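Local coordinates for protein membrane-anchored mycosin mycp1 (Mycobacterium thermoresistibile, PDB 4HVL) that probably cleaves proteins as a subtilisin-like serine endopeptidase of the cell membrane, an essential component of the type VII (ESX-1) secretion system, at residues A[105-110]-A[287-292]. Numbering follows the deposited sequence.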
loop_
_atom_site.group_PDB
_atom_site.type_symbol
_atom_site.label_atom_id
_atom_site.label_comp_id
_atom_site.label_asym_id
_atom_site.label_seq_id
_atom_site.Cartn_x
_atom_site.Cartn_y
_atom_site.Cartn_z
ATOM N N THR A 105 -5.505 2.481 -7.206
ATOM C CA THR A 105 -5.026 2.826 -5.859
ATOM C C THR A 105 -5.126 4.330 -5.570
ATOM O O THR A 105 -5.739 4.749 -4.580
ATOM C CB THR A 105 -3.567 2.393 -5.691
ATOM O OG1 THR A 105 -3.470 1.017 -6.036
ATOM C CG2 THR A 105 -3.087 2.585 -4.259
ATOM N N ALA A 106 -4.542 5.125 -6.465
ATOM C CA ALA A 106 -4.565 6.579 -6.321
ATOM C C ALA A 106 -5.996 7.109 -6.248
ATOM O O ALA A 106 -6.271 8.032 -5.450
ATOM C CB ALA A 106 -3.788 7.257 -7.453
ATOM N N SER A 107 -6.905 6.505 -7.027
ATOM C CA SER A 107 -8.311 6.944 -7.030
ATOM C C SER A 107 -9.000 6.694 -5.694
ATOM O O SER A 107 -9.834 7.502 -5.265
ATOM C CB SER A 107 -9.119 6.316 -8.166
ATOM O OG SER A 107 -9.479 4.970 -7.892
ATOM N N VAL A 108 -8.651 5.594 -5.038
ATOM C CA VAL A 108 -9.224 5.260 -3.727
ATOM C C VAL A 108 -8.750 6.260 -2.651
ATOM O O VAL A 108 -9.544 6.727 -1.825
ATOM C CB VAL A 108 -8.924 3.778 -3.338
ATOM C CG1 VAL A 108 -9.222 3.514 -1.878
ATOM C CG2 VAL A 108 -9.737 2.820 -4.193
ATOM N N ILE A 109 -7.462 6.619 -2.698
ATOM C CA ILE A 109 -6.858 7.571 -1.766
ATOM C C ILE A 109 -7.468 8.984 -1.968
ATOM O O ILE A 109 -7.958 9.595 -1.029
ATOM C CB ILE A 109 -5.324 7.650 -1.983
ATOM C CG1 ILE A 109 -4.647 6.294 -1.687
ATOM C CG2 ILE A 109 -4.712 8.761 -1.132
ATOM C CD1 ILE A 109 -3.185 6.220 -2.084
ATOM N N ALA A 110 -7.453 9.473 -3.208
ATOM C CA ALA A 110 -7.704 10.890 -3.476
ATOM C C ALA A 110 -8.565 11.182 -4.702
ATOM O O ALA A 110 -8.591 12.309 -5.181
ATOM C CB ALA A 110 -6.375 11.618 -3.572
ATOM N N THR A 287 -14.617 -0.741 -5.868
ATOM C CA THR A 287 -14.903 0.184 -6.961
ATOM C C THR A 287 -13.858 1.270 -6.905
ATOM O O THR A 287 -13.513 1.764 -5.824
ATOM C CB THR A 287 -16.295 0.774 -6.792
ATOM O OG1 THR A 287 -17.241 -0.294 -6.880
ATOM C CG2 THR A 287 -16.607 1.828 -7.849
ATOM N N ALA A 288 -13.333 1.626 -8.068
ATOM C CA ALA A 288 -12.300 2.636 -8.154
ATOM C C ALA A 288 -12.505 3.394 -9.466
ATOM O O ALA A 288 -13.558 3.231 -10.124
ATOM C CB ALA A 288 -10.933 1.951 -8.076
ATOM N N LEU A 289 -11.553 4.247 -9.827
ATOM C CA LEU A 289 -11.557 4.939 -11.114
ATOM C C LEU A 289 -10.418 4.485 -12.012
ATOM O O LEU A 289 -9.332 4.124 -11.545
ATOM C CB LEU A 289 -11.449 6.457 -10.920
ATOM C CG LEU A 289 -12.470 7.133 -9.980
ATOM C CD1 LEU A 289 -12.204 8.641 -9.930
ATOM C CD2 LEU A 289 -13.888 6.828 -10.425
ATOM N N GLY A 290 -10.677 4.519 -13.311
ATOM C CA GLY A 290 -9.705 4.117 -14.319
ATOM C C GLY A 290 -8.940 5.286 -14.915
ATOM O O GLY A 290 -8.880 6.391 -14.337
ATOM N N TYR A 291 -8.387 5.038 -16.102
ATOM C CA TYR A 291 -7.466 5.950 -16.754
ATOM C C TYR A 291 -8.121 7.248 -17.230
ATOM O O TYR A 291 -7.421 8.201 -17.548
ATOM C CB TYR A 291 -6.791 5.273 -17.959
ATOM C CG TYR A 291 -6.051 3.967 -17.672
ATOM C CD1 TYR A 291 -5.543 3.676 -16.395
ATOM C CD2 TYR A 291 -5.821 3.039 -18.692
ATOM C CE1 TYR A 291 -4.867 2.485 -16.133
ATOM C CE2 TYR A 291 -5.139 1.858 -18.436
ATOM C CZ TYR A 291 -4.674 1.575 -17.150
ATOM O OH TYR A 291 -3.971 0.413 -16.902
ATOM N N GLY A 292 -9.447 7.271 -17.315
ATOM C CA GLY A 292 -10.162 8.488 -17.703
ATOM C C GLY A 292 -10.914 9.095 -16.522
ATOM O O GLY A 292 -11.631 10.056 -16.688
#
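Ser-107 meets Leu-289 side chain to backbone: the amide N of Leu-289 donates to Ser-107 OG over 2.9 Å, nearly straight at 172°. The hydroxyl sits between its own backbone N and carbonyl carbon (chi1 77°), and it also hydrogen-bonds to the carbonyl O of Leu-104, one turn back in the helix. Two bonds therefore grip this buried oxygen, one within the helix and one to the strand. Packing is tightest right here. Ser-107 CB lies 3.6 Å from Leu-289 CB, with Leu-289 CG close behind, while the methyl of Ala-288 comes up to Ser-107 OG at 3.4 Å.

In this subtilisin fold, helix 102-110 follows directly on His-101, the predicted charge-relay histidine, which together with Ser-312 binds zinc in this crystal. On helix 102-110, Thr-105 OG1 hydrogen-bonds to Asp-70 OD2, the predicted acid of the relay. A different flank of the same helix, that of Ser-107, faces strand 288-289, an outermost strand of a small antiparallel sheet, paired with strand 295-300.

Towards Thr-287 the fit slackens. Val-108 CG2 reaches Ala-288 CB only at 4.2 Å; the same side chain packs on Ala-316 and Tyr-317 of helix 311-328. Thr-287 approaches through its backbone, its O 4.2 Å from Val-108 CG2. The residue is partly exposed, and its CB stays 7.3 Å from Val-108 CG2. Beyond Leu-289 the chain touches nothing more of 105-110, though Tyr-291, partly exposed, still packs against Thr-103 earlier in the helix.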